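Local coordinates for protein HP1028 (Helicobacter pylori, PDB 4INN) that probably binds and carries small ligands inside a beta-barrel, as a member of the lipocalin family, at residues 34-39 with 106-111. The protein carries 1 engineered substitution. Residues are numbered along the deposited sequence; the frame is centred on the assembly and turned at random.
Sequences VELPGI and RSYKGG
Leu36 lies against the ring of Tyr108, and beside this pair Val34 touches the side chain of Arg106. The setting is the lipocalin fold, an eight-stranded antiparallel beta-barrel. Residues 34-37 lead into the first strand, 38-41, while Tyr108 sits on the fifth, 107-115. The two strands are not neighbours in the sheet. The segment ahead of the first strand runs to the start of the fifth, at one end of the barrel, consistent with the N-terminal segment that crosses the end of the barrel in lipocalins.

Leu36 makes the main contact, and the bond from its CA to CB is directed toward 106-111. Leu36 CB meets the phenol end of the tyrosine, 3.7 Å from Tyr108 OH. The ring carbon Tyr108 CZ is almost as near to Leu36 CB, at 3.8 Å. CG is anti to the backbone N (chi1 180°), which carries the branch along the ring and away from the hydroxyl. At the tip, CD2 lies over one ring face in a CH-pi contact. Leu36 CD2 stands 4.0 Å from the centroid of the Tyr108 ring, 14° off the ring normal, displaced toward Tyr108 CD1 and CE1. The other methyl, Leu36 CD1, is farther from the ring. Phe62 touches Leu36 and packs edge-to-face with Tyr108, so a second aromatic residue joins the buried pair.

The backbone of Leu36 is also tied down, since its O accepts a hydrogen bond from Tyr40 OH. Just before it, Glu35 O is hydrogen-bonded to Gln128 NE2, and the backbone of Gln128 pairs with Arg106.

The second contact is smaller and partly exposed. The Arg106 chain bends at chi2 and chi3, which sets its CD and NE beside Val34. Val34 CG2 meets the edge of the guanidinium, near its plane, 3.4 Å from Arg106 NE.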
loop_
_atom_site.group_PDB
_atom_site.type_symbol
_atom_site.label_atom_id
_atom_site.label_comp_id
_atom_site.label_asym_id
_atom_site.label_seq_id
_atom_site.Cartn_x
_atom_site.Cartn_y
_atom_site.Cartn_z
ATOM N N VAL A 34 10.908 -14.682 4.925
ATOM C CA VAL A 34 9.872 -13.750 4.493
ATOM C C VAL A 34 10.444 -12.347 4.308
ATOM O O VAL A 34 11.309 -11.905 5.046
ATOM C CB VAL A 34 8.689 -13.633 5.488
ATOM C CG1 VAL A 34 7.609 -14.668 5.200
ATOM C CG2 VAL A 34 9.173 -13.726 6.913
ATOM N N GLU A 35 9.916 -11.651 3.319
ATOM C CA GLU A 35 10.275 -10.288 3.075
ATOM C C GLU A 35 9.004 -9.497 2.776
ATOM O O GLU A 35 7.938 -10.067 2.559
ATOM C CB GLU A 35 11.292 -10.194 1.935
ATOM C CG GLU A 35 10.945 -11.009 0.685
ATOM C CD GLU A 35 11.433 -10.350 -0.613
ATOM O OE1 GLU A 35 12.563 -9.793 -0.637
ATOM O OE2 GLU A 35 10.665 -10.370 -1.612
ATOM N N LEU A 36 9.121 -8.174 2.821
ATOM C CA LEU A 36 7.969 -7.319 2.623
ATOM C C LEU A 36 7.672 -7.188 1.123
ATOM O O LEU A 36 6.518 -7.291 0.728
ATOM C CB LEU A 36 8.156 -5.978 3.356
ATOM C CG LEU A 36 7.047 -4.930 3.264
ATOM C CD1 LEU A 36 5.811 -5.497 3.912
ATOM C CD2 LEU A 36 7.413 -3.600 3.913
ATOM N N PRO A 37 8.694 -7.003 0.272
ATOM C CA PRO A 37 8.284 -6.870 -1.131
ATOM C C PRO A 37 7.459 -8.056 -1.623
ATOM O O PRO A 37 7.790 -9.206 -1.369
ATOM C CB PRO A 37 9.621 -6.753 -1.898
ATOM C CG PRO A 37 10.558 -6.126 -0.917
ATOM C CD PRO A 37 10.127 -6.651 0.453
ATOM N N GLY A 38 6.393 -7.746 -2.333
ATOM C CA GLY A 38 5.380 -8.699 -2.654
ATOM C C GLY A 38 4.057 -8.012 -2.949
ATOM O O GLY A 38 3.930 -6.812 -2.887
ATOM N N ILE A 39 3.079 -8.813 -3.310
ATOM C CA ILE A 39 1.762 -8.351 -3.567
ATOM C C ILE A 39 0.824 -8.873 -2.448
ATOM O O ILE A 39 0.945 -10.028 -1.966
ATOM C CB ILE A 39 1.367 -8.775 -4.960
ATOM C CG1 ILE A 39 2.204 -7.975 -5.948
ATOM C CG2 ILE A 39 -0.090 -8.469 -5.197
ATOM C CD1 ILE A 39 2.084 -8.386 -7.406
ATOM N N ARG A 106 10.959 -8.816 11.209
ATOM C CA ARG A 106 9.652 -8.712 10.580
ATOM C C ARG A 106 8.913 -7.434 10.956
ATOM O O ARG A 106 7.699 -7.412 11.069
ATOM C CB ARG A 106 8.809 -9.898 10.980
ATOM C CG ARG A 106 9.467 -11.239 10.694
ATOM C CD ARG A 106 8.511 -12.143 9.947
ATOM N NE ARG A 106 8.712 -13.546 10.246
ATOM C CZ ARG A 106 8.389 -14.104 11.402
ATOM N NH1 ARG A 106 8.588 -15.409 11.558
ATOM N NH2 ARG A 106 7.883 -13.373 12.398
ATOM N N SER A 107 9.623 -6.335 11.116
ATOM C CA SER A 107 8.978 -5.211 11.735
ATOM C C SER A 107 9.370 -3.938 11.079
ATOM O O SER A 107 10.555 -3.716 10.812
ATOM C CB SER A 107 9.351 -5.185 13.200
ATOM O OG SER A 107 8.479 -4.320 13.858
ATOM N N TYR A 108 8.377 -3.085 10.832
ATOM C CA TYR A 108 8.583 -1.868 10.011
ATOM C C TYR A 108 7.871 -0.685 10.629
ATOM O O TYR A 108 6.815 -0.856 11.192
ATOM C CB TYR A 108 8.087 -2.105 8.565
ATOM C CG TYR A 108 8.710 -3.313 7.900
ATOM C CD1 TYR A 108 9.732 -3.165 7.032
ATOM C CD2 TYR A 108 8.280 -4.589 8.166
ATOM C CE1 TYR A 108 10.326 -4.241 6.431
ATOM C CE2 TYR A 108 8.875 -5.683 7.582
ATOM C CZ TYR A 108 9.913 -5.496 6.710
ATOM O OH TYR A 108 10.566 -6.546 6.063
ATOM N N LYS A 109 8.456 0.508 10.529
ATOM C CA LYS A 109 7.839 1.750 11.053
ATOM C C LYS A 109 8.138 2.975 10.214
ATOM O O LYS A 109 8.938 2.949 9.284
ATOM C CB LYS A 109 8.317 2.071 12.477
ATOM C CG LYS A 109 8.613 0.884 13.356
ATOM C CD LYS A 109 8.383 1.157 14.829
ATOM C CE LYS A 109 9.220 2.309 15.338
ATOM N NZ LYS A 109 9.365 2.164 16.820
ATOM N N GLY A 110 7.516 4.074 10.587
ATOM C CA GLY A 110 7.830 5.360 10.013
ATOM C C GLY A 110 7.151 5.688 8.715
ATOM O O GLY A 110 7.451 6.701 8.097
ATOM N N GLY A 111 6.214 4.853 8.297
ATOM C CA GLY A 111 5.587 5.022 6.997
ATOM C C GLY A 111 4.469 6.050 7.006
ATOM O O GLY A 111 3.932 6.399 8.060
#